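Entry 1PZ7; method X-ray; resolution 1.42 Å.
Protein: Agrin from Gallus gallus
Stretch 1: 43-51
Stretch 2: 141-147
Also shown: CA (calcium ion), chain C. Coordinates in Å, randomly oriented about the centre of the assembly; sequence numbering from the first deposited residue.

Stretch 1 43-51: SEKALQSNH
Stretch 2 (141-147) ATQLDTD

Two short strands of chicken agrin, 45-47 and 144-146, pair antiparallel, their N-to-C directions 153° apart and their axes 4.6 Å apart at closest approach. Four backbone hydrogen bonds fasten them in two reciprocal pairs. Lys45 N donates to Thr146 O (2.7 Å, N-H...O angle 132°) and Thr146 N returns the bond to Lys45 O (2.9 Å, 157°); two residues along, Leu47 N donates to Leu144 O (2.9 Å, 161°) and Leu144 N to Leu47 O (2.9 Å, 164°). Lys45-Thr146 and Leu47-Leu144 are thus hydrogen-bonded pairs, with CA atoms 5.2 and 4.9 Å apart, while Ala46 and Asp145 form the non-hydrogen-bonded pair between them, CA to CA 4.5 Å. The register runs on to Glu44 opposite Asp147 (CA to CA 4.8 Å) and Gln48 opposite Gln143 (CA to CA 5.0 Å). Backbone phi/psi values are extended: -129/144, -114/86 and -78/126 for Lys45 to Leu47, and -96/110, -85/115 and -150/162 for Leu144 to Thr146; Gln48 leaves the strand at -74/-29. The stretch 1 carbonyls Lys45 O and Leu47 O also receive CA-H...O contacts, from Asp145 CA (3.1 Å) and Gln143 CA (3.3 Å) respectively.

The calcium ion is held by stretch 2, through Gln143 O at 2.3 Å and Asp145 OD2 at 2.5 Å; as a hard cation it favours oxygen ligands, here a backbone carbonyl and a carboxylate. Water 4 (2.4 Å), water 3 (2.8 Å) and two atoms from elsewhere in the structure complete the coordination modelled here. Asp145 has chi1 m (-58°), and its other carboxylate oxygen, OD1, accepts from water 1 at 2.7 Å. That water also donates to Glu44 OE1 at 2.9 Å, so it bridges two like charges whose oxygens, Glu44 OE1 and Asp145 OD1, lie 4.2 Å apart. Glu44 reaches this site with chi1 and chi2 both t and chi3 57°, its CG resting 3.3 Å from Thr146 O.

Beyond the other end of the ladder, Gln143 NE2 makes a weak hydrogen bond to Gln48 OE1 (3.0 Å, 121°). Gln48 starts with its CA-to-CB bond directed away, but chi1 m and chi2 m bring its amide back; Gln143 has chi1 m and chi2 t. Water 2 reinforces the link, accepting from Gln48 NE2 at 2.5 Å and Gln143 NE2 at 3.1 Å and hydrogen-bonding Thr142 OG1 (chi1 p) at 2.7 Å.

Side chains alternate across the sheet. Ala46 and Asp145 share one face, where Ala46 CB lies 3.6 Å from Asp145 OD1 and 3.8 Å from Gln143 OE1. Lys45, Leu47, Leu144 and Thr146 share the other. There Leu47 (m, t) meets Leu144 (t, t), CB to CB 4.4 Å, and Leu47 CD1 packs diagonally on Thr146 CG2 at 3.8 Å; Thr146 is t. Lys45, with chi1 to chi3 all m and chi4 p, keeps its CB 4.4 Å from Thr146 CG2 while its end leads away. The contact buries 561 Å² in total, both sides summed.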

# COMPACT_ATOMS: atom_id res chain seq x y z
N SER A 43 2.95 21.13 8.31
CA SER A 43 3.98 20.28 8.89
C SER A 43 3.97 18.81 8.46
O SER A 43 4.04 18.51 7.26
CB SER A 43 3.97 20.40 10.42
OG SER A 43 5.20 19.94 10.96
N GLU A 44 3.86 17.90 9.42
CA GLU A 44 4.06 16.48 9.15
C GLU A 44 3.60 15.61 10.33
O GLU A 44 3.10 16.13 11.34
CB GLU A 44 5.56 16.29 8.88
CG GLU A 44 6.04 14.92 8.45
CD GLU A 44 7.52 14.92 8.12
OE1 GLU A 44 8.32 15.29 9.00
OE2 GLU A 44 7.87 14.53 6.98
N LYS A 45 3.74 14.30 10.19
CA LYS A 45 3.39 13.33 11.22
C LYS A 45 4.58 12.40 11.40
O LYS A 45 5.26 12.08 10.43
CB LYS A 45 2.19 12.49 10.79
CG LYS A 45 0.92 13.29 10.54
CD LYS A 45 0.30 13.79 11.83
CE LYS A 45 -0.35 12.67 12.63
NZ LYS A 45 0.63 11.80 13.34
N ALA A 46 4.85 11.97 12.64
CA ALA A 46 5.92 11.02 12.91
C ALA A 46 5.29 9.73 13.41
O ALA A 46 5.17 9.51 14.62
CB ALA A 46 6.89 11.58 13.93
N LEU A 47 4.89 8.87 12.48
CA LEU A 47 4.14 7.66 12.82
C LEU A 47 4.97 6.52 13.37
O LEU A 47 5.94 6.07 12.76
CB LEU A 47 3.37 7.16 11.59
CG LEU A 47 2.35 8.13 11.00
CD1 LEU A 47 1.67 7.48 9.81
CD2 LEU A 47 1.33 8.53 12.05
N GLN A 48 4.56 6.04 14.54
CA GLN A 48 5.21 4.92 15.20
C GLN A 48 4.87 3.62 14.49
O GLN A 48 5.66 2.68 14.50
CB GLN A 48 4.72 4.83 16.64
CG GLN A 48 5.08 6.03 17.48
CD GLN A 48 6.57 6.12 17.74
OE1 GLN A 48 7.11 7.22 17.88
NE2 GLN A 48 7.23 4.98 17.79
N SER A 49 3.70 3.57 13.86
CA SER A 49 3.24 2.34 13.22
C SER A 49 2.40 2.58 11.98
O SER A 49 1.99 3.71 11.68
CB SER A 49 2.40 1.53 14.21
OG SER A 49 1.20 2.22 14.52
N ASN A 50 2.19 1.50 11.24
CA ASN A 50 1.30 1.47 10.08
C ASN A 50 0.63 0.13 10.07
O ASN A 50 1.27 -0.88 10.36
CB ASN A 50 2.06 1.62 8.76
CG ASN A 50 2.68 2.98 8.57
OD1 ASN A 50 2.01 3.93 8.16
ND2 ASN A 50 3.96 3.08 8.85
N HIS A 51 -0.66 0.10 9.74
CA HIS A 51 -1.38 -1.16 9.63
C HIS A 51 -2.22 -1.11 8.37
O HIS A 51 -2.98 -0.17 8.16
CB HIS A 51 -2.26 -1.40 10.86
CG HIS A 51 -1.49 -1.82 12.07
ND1 HIS A 51 -0.74 -0.95 12.82
CD2 HIS A 51 -1.38 -3.03 12.67
CE1 HIS A 51 -0.18 -1.60 13.83
NE2 HIS A 51 -0.56 -2.86 13.76
N ALA A 141 16.32 5.07 12.59
CA ALA A 141 14.98 5.64 12.50
C ALA A 141 13.89 4.60 12.80
O ALA A 141 14.01 3.44 12.40
CB ALA A 141 14.77 6.24 11.12
N THR A 142 12.84 5.03 13.49
CA THR A 142 11.74 4.16 13.88
C THR A 142 10.39 4.73 13.50
O THR A 142 9.37 4.06 13.65
CB THR A 142 11.71 3.96 15.41
OG1 THR A 142 11.35 5.20 16.05
CG2 THR A 142 13.07 3.63 15.95
N GLN A 143 10.39 5.97 13.02
CA GLN A 143 9.15 6.66 12.72
C GLN A 143 9.04 7.00 11.24
O GLN A 143 10.04 7.33 10.60
CB GLN A 143 9.06 7.94 13.55
CG GLN A 143 9.03 7.67 15.06
CD GLN A 143 9.58 8.80 15.90
OE1 GLN A 143 9.92 9.86 15.38
NE2 GLN A 143 9.65 8.58 17.21
N LEU A 144 7.84 6.89 10.71
CA LEU A 144 7.59 7.23 9.32
C LEU A 144 7.07 8.66 9.29
O LEU A 144 5.97 8.94 9.75
CB LEU A 144 6.59 6.26 8.70
CG LEU A 144 6.69 6.17 7.17
CD1 LEU A 144 6.06 4.88 6.67
CD2 LEU A 144 6.06 7.38 6.50
N ASP A 145 7.90 9.56 8.79
CA ASP A 145 7.55 10.97 8.71
C ASP A 145 6.77 11.21 7.43
O ASP A 145 7.28 11.06 6.33
CB ASP A 145 8.81 11.82 8.75
CG ASP A 145 9.62 11.57 9.99
OD1 ASP A 145 9.08 11.76 11.10
OD2 ASP A 145 10.80 11.16 9.95
N THR A 146 5.50 11.59 7.59
CA THR A 146 4.61 11.75 6.45
C THR A 146 3.54 12.81 6.67
O THR A 146 3.27 13.21 7.80
CB THR A 146 3.93 10.40 6.15
OG1 THR A 146 3.00 10.55 5.07
CG2 THR A 146 3.06 9.94 7.32
N ASP A 147 2.95 13.25 5.57
CA ASP A 147 1.85 14.21 5.61
C ASP A 147 0.53 13.47 5.72
O ASP A 147 -0.52 14.09 5.90
CB ASP A 147 1.87 15.09 4.35
CG ASP A 147 1.69 14.30 3.06
OD1 ASP A 147 1.46 14.93 2.01
OD2 ASP A 147 1.78 13.05 3.00
CA CA C . 11.54 8.84 9.65
O HOH W 1 7.69 13.98 11.52
O HOH W 2 9.67 5.60 18.11
O HOH W 3 13.18 10.33 7.95
O HOH W 4 12.71 9.39 11.67